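Local coordinates for Glyoxalase/Bleomycin resistance protein/dioxygenase domain (Frankia sp., PDB 2RK0) that is of unknown substrate but belongs to the vicinal oxygen chelate superfamily, which includes glyoxalases, ring-cleaving dioxygenases and bleomycin resistance proteins, at residues H75-L86 with I120-R128; R21-W29 with L89-A98. All coordinates share one frame; numbering follows the deposited sequence.

After strand 6-12 the chain forms helix 16-27, in the first beta-alpha-beta-beta-beta module. It then reaches strand 72-80, which opens the second module, and turns into helix 83-96. At this helix interaction 2 closes the first loop, with 59 residues between its segments, and ties the helices of the two modules together. The chain runs on through strands 104-106 and 109-115. Interaction 1 closes the second loop when strand 121-127 pairs with strand 72-80. The two contacts cross along the sequence, and both use helix 83-96. They also touch in space: Leu89 packs on Ala124, and Leu27 on Phe78.

Interaction 1 of 2, residues H75-L86 with I120-R128; sequences HLSFSVESMTDL and IALEAMLGR
Phe78 N donates to Glu123 O at 2.8 Å, and the bond is almost straight (176° at the hydrogen). It belongs to the parallel pairing of strands 72-80 and 121-127, the first and last strands of a beta-alpha-beta-beta-beta module of the vicinal oxygen chelate fold. Phe78 O in turn takes Met125 N at 2.8 Å, so Phe78 is bonded to both neighbours of Ala124.

The helix side of the sheet is apolar. Leu86 CD2 presses on Ala124 CB at 3.5 Å, tighter than usual van der Waals contact. Leu126 extends with CG opposite its own backbone N (chi1 179°). This carries CD1 to 3.4 Å from Glu81 O and CD2 beside the backbone of Met83. The Asp85 carboxylate braces this turn by accepting from Ser82 N, and it also accepts from Ser2 N of the second subunit.

The other face carries Ser77, Ser79, Glu123 and the selenomethionine Met125, with the His75 ring beside Glu123. A strand of the second subunit pairs antiparallel with residues 75-80. His75, Glu123 and His8 of that subunit gather in a place consistent with the metal-site region of glyoxalase I relatives, though no metal is modelled. Glu123 OE2 lies over one face of the His75 ring, toward its rim; the carboxylate and ring planes are 38° apart. Glu123 OE1 is 3.5 Å from His75 CE1, while the buried His75 ND1 has no modelled partner.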
loop_
_atom_site.group_PDB
_atom_site.type_symbol
_atom_site.label_atom_id
_atom_site.label_comp_id
_atom_site.label_asym_id
_atom_site.label_seq_id
_atom_site.Cartn_x
_atom_site.Cartn_y
_atom_site.Cartn_z
ATOM N N HIS A 75 4.851 5.170 -0.563
ATOM C CA HIS A 75 5.017 4.749 0.827
ATOM C C HIS A 75 3.697 4.243 1.412
ATOM O O HIS A 75 2.626 4.601 0.929
ATOM C CB HIS A 75 5.601 5.873 1.699
ATOM C CG HIS A 75 4.683 7.034 1.901
ATOM N ND1 HIS A 75 3.681 7.038 2.846
ATOM C CD2 HIS A 75 4.637 8.245 1.294
ATOM C CE1 HIS A 75 3.058 8.205 2.817
ATOM N NE2 HIS A 75 3.618 8.953 1.884
ATOM N N LEU A 76 3.790 3.392 2.433
ATOM C CA LEU A 76 2.617 2.818 3.090
ATOM C C LEU A 76 2.543 3.296 4.545
ATOM O O LEU A 76 3.475 3.097 5.315
ATOM C CB LEU A 76 2.698 1.292 3.048
ATOM C CG LEU A 76 1.564 0.495 3.693
ATOM C CD1 LEU A 76 0.220 0.888 3.080
ATOM C CD2 LEU A 76 1.834 -0.986 3.494
ATOM N N SER A 77 1.433 3.925 4.911
ATOM C CA SER A 77 1.274 4.450 6.258
ATOM C C SER A 77 0.220 3.714 7.088
ATOM O O SER A 77 -0.944 3.618 6.697
ATOM C CB SER A 77 0.936 5.939 6.187
ATOM O OG SER A 77 0.863 6.495 7.486
ATOM N N PHE A 78 0.653 3.205 8.239
ATOM C CA PHE A 78 -0.212 2.464 9.155
ATOM C C PHE A 78 -0.769 3.370 10.255
ATOM O O PHE A 78 -0.110 4.317 10.685
ATOM C CB PHE A 78 0.576 1.332 9.830
ATOM C CG PHE A 78 1.275 0.401 8.869
ATOM C CD1 PHE A 78 0.546 -0.449 8.043
ATOM C CD2 PHE A 78 2.668 0.361 8.811
ATOM C CE1 PHE A 78 1.193 -1.330 7.171
ATOM C CE2 PHE A 78 3.324 -0.517 7.943
ATOM C CZ PHE A 78 2.583 -1.363 7.123
ATOM N N SER A 79 -1.979 3.070 10.715
ATOM C CA SER A 79 -2.582 3.829 11.804
ATOM C C SER A 79 -2.234 3.114 13.107
ATOM O O SER A 79 -2.310 1.887 13.167
ATOM C CB SER A 79 -4.113 3.869 11.673
ATOM O OG SER A 79 -4.536 4.641 10.567
ATOM N N VAL A 80 -1.829 3.866 14.129
ATOM C CA VAL A 80 -1.543 3.285 15.441
ATOM C C VAL A 80 -2.475 3.975 16.436
ATOM O O VAL A 80 -2.937 5.092 16.192
ATOM C CB VAL A 80 -0.060 3.471 15.875
ATOM C CG1 VAL A 80 0.851 2.710 14.917
ATOM C CG2 VAL A 80 0.303 4.952 15.926
ATOM N N GLU A 81 -2.747 3.322 17.555
ATOM C CA GLU A 81 -3.675 3.858 18.543
ATOM C C GLU A 81 -3.146 4.809 19.606
ATOM O O GLU A 81 -3.869 5.710 20.038
ATOM C CB GLU A 81 -4.395 2.691 19.217
ATOM C CG GLU A 81 -5.098 1.791 18.215
ATOM C CD GLU A 81 -5.709 0.564 18.851
ATOM O OE1 GLU A 81 -5.037 -0.069 19.696
ATOM O OE2 GLU A 81 -6.856 0.227 18.495
ATOM N N SER A 82 -1.902 4.629 20.035
ATOM C CA SER A 82 -1.356 5.515 21.060
ATOM C C SER A 82 0.116 5.798 20.832
ATOM O O SER A 82 0.745 5.171 19.992
ATOM C CB SER A 82 -1.525 4.883 22.439
ATOM O OG SER A 82 -0.696 3.743 22.544
HETATM N N MSE A 83 0.648 6.747 21.594
HETATM C CA MSE A 83 2.049 7.120 21.510
HETATM C C MSE A 83 2.931 5.919 21.861
HETATM O O MSE A 83 4.002 5.739 21.289
HETATM C CB MSE A 83 2.349 8.266 22.480
HETATM C CG MSE A 83 3.743 8.848 22.339
HETATM SE SE MSE A 83 3.868 9.861 20.701
HETATM C CE MSE A 83 2.724 11.370 21.117
ATOM N N THR A 84 2.472 5.099 22.804
ATOM C CA THR A 84 3.229 3.926 23.223
ATOM C C THR A 84 3.522 3.021 22.034
ATOM O O THR A 84 4.592 2.422 21.959
ATOM C CB THR A 84 2.477 3.134 24.307
ATOM O OG1 THR A 84 2.418 3.920 25.507
ATOM C CG2 THR A 84 3.188 1.828 24.604
ATOM N N ASP A 85 2.580 2.926 21.102
ATOM C CA ASP A 85 2.795 2.113 19.916
ATOM C C ASP A 85 4.022 2.634 19.160
ATOM O O ASP A 85 4.847 1.855 18.683
ATOM C CB ASP A 85 1.570 2.156 19.000
ATOM C CG ASP A 85 0.387 1.407 19.577
ATOM O OD1 ASP A 85 0.601 0.299 20.117
ATOM O OD2 ASP A 85 -0.751 1.916 19.474
ATOM N N LEU A 86 4.135 3.952 19.053
ATOM C CA LEU A 86 5.264 4.569 18.360
ATOM C C LEU A 86 6.551 4.369 19.147
ATOM O O LEU A 86 7.608 4.110 18.569
ATOM C CB LEU A 86 5.006 6.072 18.158
ATOM C CG LEU A 86 3.833 6.396 17.218
ATOM C CD1 LEU A 86 3.742 7.895 16.981
ATOM C CD2 LEU A 86 4.023 5.664 15.891
ATOM N N ILE A 120 11.844 -0.319 1.661
ATOM C CA ILE A 120 10.513 0.131 1.273
ATOM C C ILE A 120 10.065 1.155 2.318
ATOM O O ILE A 120 10.221 0.931 3.524
ATOM C CB ILE A 120 9.540 -1.055 1.218
ATOM C CG1 ILE A 120 10.018 -2.036 0.138
ATOM C CG2 ILE A 120 8.110 -0.554 0.979
ATOM C CD1 ILE A 120 9.181 -3.303 0.015
ATOM N N ALA A 121 9.531 2.281 1.854
ATOM C CA ALA A 121 9.102 3.347 2.746
ATOM C C ALA A 121 7.783 3.089 3.469
ATOM O O ALA A 121 6.734 2.947 2.839
ATOM C CB ALA A 121 9.023 4.667 1.982
ATOM N N LEU A 122 7.858 3.052 4.799
ATOM C CA LEU A 122 6.706 2.824 5.663
ATOM C C LEU A 122 6.580 3.946 6.694
ATOM O O LEU A 122 7.544 4.673 6.967
ATOM C CB LEU A 122 6.865 1.496 6.407
ATOM C CG LEU A 122 7.114 0.255 5.554
ATOM C CD1 LEU A 122 7.394 -0.943 6.471
ATOM C CD2 LEU A 122 5.898 0.003 4.663
ATOM N N GLU A 123 5.383 4.079 7.260
ATOM C CA GLU A 123 5.107 5.089 8.271
ATOM C C GLU A 123 4.093 4.567 9.286
ATOM O O GLU A 123 3.280 3.690 8.978
ATOM C CB GLU A 123 4.512 6.362 7.651
ATOM C CG GLU A 123 5.357 7.066 6.614
ATOM C CD GLU A 123 4.780 8.432 6.249
ATOM O OE1 GLU A 123 3.541 8.582 6.268
ATOM O OE2 GLU A 123 5.564 9.348 5.932
ATOM N N ALA A 124 4.166 5.109 10.497
ATOM C CA ALA A 124 3.223 4.787 11.568
ATOM C C ALA A 124 2.692 6.162 11.944
ATOM O O ALA A 124 3.467 7.087 12.198
ATOM C CB ALA A 124 3.923 4.161 12.739
HETATM N N MSE A 125 1.373 6.280 11.991
HETATM C CA MSE A 125 0.716 7.550 12.251
HETATM C C MSE A 125 -0.255 7.573 13.435
HETATM O O MSE A 125 -1.058 6.660 13.599
HETATM C CB MSE A 125 -0.029 7.933 10.975
HETATM C CG MSE A 125 -1.153 8.925 11.144
HETATM SE SE MSE A 125 -0.527 10.717 10.732
HETATM C CE MSE A 125 -0.414 11.544 12.497
ATOM N N LEU A 126 -0.179 8.637 14.236
ATOM C CA LEU A 126 -1.056 8.831 15.394
ATOM C C LEU A 126 -1.754 10.181 15.234
ATOM O O LEU A 126 -1.096 11.209 15.056
ATOM C CB LEU A 126 -0.252 8.831 16.693
ATOM C CG LEU A 126 -1.047 9.059 17.988
ATOM C CD1 LEU A 126 -1.941 7.844 18.266
ATOM C CD2 LEU A 126 -0.077 9.293 19.158
ATOM N N GLY A 127 -3.081 10.178 15.296
ATOM C CA GLY A 127 -3.836 11.409 15.133
ATOM C C GLY A 127 -3.824 12.320 16.346
ATOM O O GLY A 127 -3.598 11.877 17.461
ATOM N N ARG A 128 -4.088 13.600 16.126
ATOM C CA ARG A 128 -4.086 14.568 17.215
ATOM C C ARG A 128 -5.480 15.106 17.540
ATOM O O ARG A 128 -5.957 14.986 18.673
ATOM C CB ARG A 128 -3.171 15.739 16.854
ATOM C CG ARG A 128 -2.945 16.723 17.982
ATOM C CD ARG A 128 -2.219 17.966 17.485
ATOM N NE ARG A 128 -1.763 18.793 18.592
ATOM C CZ ARG A 128 -0.550 18.727 19.128
ATOM N NH1 ARG A 128 0.344 17.875 18.655
ATOM N NH2 ARG A 128 -0.232 19.511 20.146
#

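Interaction 2 of 2, residues R21-W29 with L89-A98; sequences RWYTEILDW and LEERLAKAGA
Arg92 and Asp28 form the salt bridge of this helix pair. The arginine chain is extended from CG to NE and presents its end nitrogens to a single carboxylate oxygen. Arg92 NH1 lies 2.9 Å from Asp28 OD2, and Arg92 NH2 lies 3.2 Å from the same OD2. The two groups stand nearly perpendicular, their planes 89° apart: NH2 meets OD2 on its syn lone pair, and NH1 comes from above the carboxylate plane. Arg92 NH1 also donates to Ile26 O at 3.1 Å, and both oxygens lie close to the guanidinium plane. Arg92 thus ties a carbonyl of the last helical turn to Asp28, which has positive phi. A water gives the pair one more polar link by donating to Glu25 OE2 and to Arg92 O.

The apolar contacts centre on Ile26, a knob in a hole formed by Leu89, Arg92, Leu93 and Ala96. Its branches divide the work. Ile26 CG2 meets Leu93 CD2 at 3.7 Å and also touches Leu89, while Ile26 CD1 reaches Ala96 CB at 4.0 Å. Leu27 CD2 meets Leu89 CD2 at 3.6 Å. Trp22 CZ2 meets Leu93 CD2 obliquely at 4.1 Å, and Ala98 CB, next to Gly97 in the Schellman motif, comes to the edge of the indole.

The axes of the two short helical segments come within 9.5 Å, with 138° between their N-to-C directions. Trp22 and Leu93 both also pack on Phe114 of strand 109-115. The arrangement joins the helices of two beta-alpha-beta-beta-beta modules within one chain of the vicinal oxygen chelate fold.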
loop_
_atom_site.group_PDB
_atom_site.type_symbol
_atom_site.label_atom_id
_atom_site.label_comp_id
_atom_site.label_asym_id
_atom_site.label_seq_id
_atom_site.Cartn_x
_atom_site.Cartn_y
_atom_site.Cartn_z
ATOM N N ARG A 21 11.151 -12.465 8.747
ATOM C CA ARG A 21 11.704 -12.210 10.067
ATOM C C ARG A 21 11.617 -10.722 10.424
ATOM O O ARG A 21 11.312 -10.365 11.562
ATOM C CB ARG A 21 13.159 -12.674 10.130
ATOM C CG ARG A 21 13.328 -14.184 10.229
ATOM C CD ARG A 21 14.779 -14.538 10.529
ATOM N NE ARG A 21 15.628 -14.480 9.342
ATOM C CZ ARG A 21 15.706 -15.451 8.437
ATOM N NH1 ARG A 21 14.989 -16.559 8.585
ATOM N NH2 ARG A 21 16.499 -15.314 7.383
ATOM N N TRP A 22 11.872 -9.856 9.448
ATOM C CA TRP A 22 11.821 -8.424 9.703
ATOM C C TRP A 22 10.413 -7.988 10.101
ATOM O O TRP A 22 10.220 -7.314 11.108
ATOM C CB TRP A 22 12.247 -7.634 8.464
ATOM C CG TRP A 22 12.496 -6.181 8.766
ATOM C CD1 TRP A 22 13.685 -5.616 9.128
ATOM C CD2 TRP A 22 11.525 -5.123 8.794
ATOM N NE1 TRP A 22 13.517 -4.277 9.381
ATOM C CE2 TRP A 22 12.203 -3.946 9.184
ATOM C CE3 TRP A 22 10.148 -5.054 8.528
ATOM C CZ2 TRP A 22 11.555 -2.712 9.315
ATOM C CZ3 TRP A 22 9.505 -3.825 8.659
ATOM C CH2 TRP A 22 10.212 -2.672 9.049
ATOM N N TYR A 23 9.424 -8.367 9.303
ATOM C CA TYR A 23 8.066 -7.973 9.613
ATOM C C TYR A 23 7.563 -8.585 10.919
ATOM O O TYR A 23 6.847 -7.935 11.683
ATOM C CB TYR A 23 7.135 -8.319 8.447
ATOM C CG TYR A 23 7.194 -7.283 7.349
ATOM C CD1 TYR A 23 8.211 -7.295 6.393
ATOM C CD2 TYR A 23 6.292 -6.223 7.335
ATOM C CE1 TYR A 23 8.329 -6.260 5.450
ATOM C CE2 TYR A 23 6.400 -5.193 6.410
ATOM C CZ TYR A 23 7.416 -5.209 5.474
ATOM O OH TYR A 23 7.525 -4.156 4.591
ATOM N N THR A 24 7.952 -9.827 11.182
ATOM C CA THR A 24 7.530 -10.509 12.402
ATOM C C THR A 24 8.059 -9.764 13.613
ATOM O O THR A 24 7.312 -9.424 14.533
ATOM C CB THR A 24 8.055 -11.963 12.437
ATOM O OG1 THR A 24 7.510 -12.686 11.324
ATOM C CG2 THR A 24 7.648 -12.665 13.743
ATOM N N GLU A 25 9.358 -9.496 13.590
ATOM C CA GLU A 25 10.047 -8.808 14.673
ATOM C C GLU A 25 9.634 -7.352 14.899
ATOM O O GLU A 25 9.464 -6.918 16.042
ATOM C CB GLU A 25 11.553 -8.871 14.419
ATOM C CG GLU A 25 12.405 -8.307 15.537
ATOM C CD GLU A 25 13.888 -8.554 15.300
ATOM O OE1 GLU A 25 14.253 -9.724 15.056
ATOM O OE2 GLU A 25 14.678 -7.584 15.362
ATOM N N ILE A 26 9.478 -6.602 13.812
ATOM C CA ILE A 26 9.118 -5.189 13.902
ATOM C C ILE A 26 7.631 -4.880 14.060
ATOM O O ILE A 26 7.251 -4.099 14.921
ATOM C CB ILE A 26 9.613 -4.410 12.660
ATOM C CG1 ILE A 26 11.122 -4.613 12.477
ATOM C CG2 ILE A 26 9.244 -2.930 12.792
ATOM C CD1 ILE A 26 11.962 -4.167 13.668
ATOM N N LEU A 27 6.794 -5.485 13.226
ATOM C CA LEU A 27 5.365 -5.195 13.272
ATOM C C LEU A 27 4.490 -6.313 13.814
ATOM O O LEU A 27 3.266 -6.240 13.719
ATOM C CB LEU A 27 4.880 -4.808 11.870
ATOM C CG LEU A 27 5.648 -3.679 11.178
ATOM C CD1 LEU A 27 5.194 -3.563 9.728
ATOM C CD2 LEU A 27 5.431 -2.371 11.920
ATOM N N ASP A 28 5.105 -7.339 14.392
ATOM C CA ASP A 28 4.341 -8.462 14.926
ATOM C C ASP A 28 3.514 -9.105 13.836
ATOM O O ASP A 28 2.431 -9.633 14.085
ATOM C CB ASP A 28 3.414 -8.019 16.059
ATOM C CG ASP A 28 4.176 -7.609 17.295
ATOM O OD1 ASP A 28 5.087 -8.365 17.685
ATOM O OD2 ASP A 28 3.858 -6.545 17.864
ATOM N N TRP A 29 4.023 -9.030 12.613
ATOM C CA TRP A 29 3.372 -9.655 11.469
ATOM C C TRP A 29 3.381 -11.137 11.809
ATOM O O TRP A 29 4.382 -11.642 12.300
ATOM C CB TRP A 29 4.220 -9.415 10.218
ATOM C CG TRP A 29 3.761 -10.107 8.961
ATOM C CD1 TRP A 29 2.763 -9.705 8.115
ATOM C CD2 TRP A 29 4.366 -11.254 8.349
ATOM N NE1 TRP A 29 2.720 -10.521 7.011
ATOM C CE2 TRP A 29 3.692 -11.478 7.126
ATOM C CE3 TRP A 29 5.415 -12.108 8.710
ATOM C CZ2 TRP A 29 4.039 -12.524 6.259
ATOM C CZ3 TRP A 29 5.759 -13.146 7.849
ATOM C CH2 TRP A 29 5.070 -13.343 6.635
ATOM N N LEU A 89 7.722 0.873 18.566
ATOM C CA LEU A 89 8.271 0.720 17.220
ATOM C C LEU A 89 9.696 1.272 17.162
ATOM O O LEU A 89 10.595 0.635 16.619
ATOM C CB LEU A 89 7.409 1.463 16.195
ATOM C CG LEU A 89 6.260 0.709 15.533
ATOM C CD1 LEU A 89 5.411 1.671 14.710
ATOM C CD2 LEU A 89 6.827 -0.397 14.654
ATOM N N GLU A 90 9.900 2.467 17.705
ATOM C CA GLU A 90 11.235 3.058 17.685
ATOM C C GLU A 90 12.238 2.158 18.399
ATOM O O GLU A 90 13.367 1.992 17.948
ATOM C CB GLU A 90 11.232 4.435 18.352
ATOM C CG GLU A 90 10.690 5.552 17.496
ATOM C CD GLU A 90 10.954 6.910 18.115
ATOM O OE1 GLU A 90 12.132 7.225 18.383
ATOM O OE2 GLU A 90 9.991 7.667 18.335
ATOM N N GLU A 91 11.814 1.582 19.520
ATOM C CA GLU A 91 12.674 0.697 20.299
ATOM C C GLU A 91 13.072 -0.522 19.476
ATOM O O GLU A 91 14.243 -0.903 19.433
ATOM C CB GLU A 91 11.948 0.256 21.571
ATOM C CG GLU A 91 11.557 1.410 22.489
ATOM C CD GLU A 91 10.573 0.992 23.587
ATOM O OE1 GLU A 91 10.873 0.030 24.323
ATOM O OE2 GLU A 91 9.504 1.637 23.708
ATOM N N ARG A 92 12.095 -1.136 18.823
ATOM C CA ARG A 92 12.350 -2.311 17.996
ATOM C C ARG A 92 13.223 -1.975 16.790
ATOM O O ARG A 92 14.155 -2.713 16.456
ATOM C CB ARG A 92 11.027 -2.907 17.521
ATOM C CG ARG A 92 10.217 -3.556 18.628
ATOM C CD ARG A 92 8.887 -4.055 18.102
ATOM N NE ARG A 92 8.104 -4.726 19.130
ATOM C CZ ARG A 92 6.871 -5.182 18.943
ATOM N NH1 ARG A 92 6.277 -5.032 17.765
ATOM N NH2 ARG A 92 6.234 -5.799 19.929
ATOM N N LEU A 93 12.916 -0.860 16.133
ATOM C CA LEU A 93 13.684 -0.440 14.961
ATOM C C LEU A 93 15.143 -0.216 15.342
ATOM O O LEU A 93 16.050 -0.682 14.656
ATOM C CB LEU A 93 13.096 0.850 14.370
ATOM C CG LEU A 93 11.688 0.715 13.773
ATOM C CD1 LEU A 93 11.139 2.094 13.418
ATOM C CD2 LEU A 93 11.741 -0.181 12.544
ATOM N N ALA A 94 15.356 0.493 16.445
ATOM C CA ALA A 94 16.701 0.782 16.923
ATOM C C ALA A 94 17.433 -0.511 17.261
ATOM O O ALA A 94 18.556 -0.743 16.810
ATOM C CB ALA A 94 16.628 1.677 18.143
ATOM N N LYS A 95 16.783 -1.351 18.059
ATOM C CA LYS A 95 17.359 -2.624 18.470
ATOM C C LYS A 95 17.754 -3.444 17.242
ATOM O O LYS A 95 18.784 -4.117 17.238
ATOM C CB LYS A 95 16.343 -3.402 19.314
ATOM C CG LYS A 95 16.951 -4.116 20.519
ATOM C CD LYS A 95 15.893 -4.832 21.361
ATOM C CE LYS A 95 14.884 -3.858 21.978
ATOM N NZ LYS A 95 15.495 -2.945 22.989
ATOM N N ALA A 96 16.937 -3.369 16.194
ATOM C CA ALA A 96 17.192 -4.109 14.964
ATOM C C ALA A 96 18.183 -3.411 14.032
ATOM O O ALA A 96 18.606 -3.978 13.021
ATOM C CB ALA A 96 15.879 -4.355 14.233
ATOM N N GLY A 97 18.554 -2.181 14.368
ATOM C CA GLY A 97 19.487 -1.450 13.530
ATOM C C GLY A 97 18.857 -1.054 12.204
ATOM O O GLY A 97 19.544 -0.902 11.197
ATOM N N ALA A 98 17.539 -0.890 12.207
ATOM C CA ALA A 98 16.815 -0.499 11.005
ATOM C C ALA A 98 16.958 1.001 10.729
ATOM O O ALA A 98 17.440 1.756 11.576
ATOM C CB ALA A 98 15.346 -0.858 11.156
HETATM O O HOH W 1 13.888 -5.373 17.180
#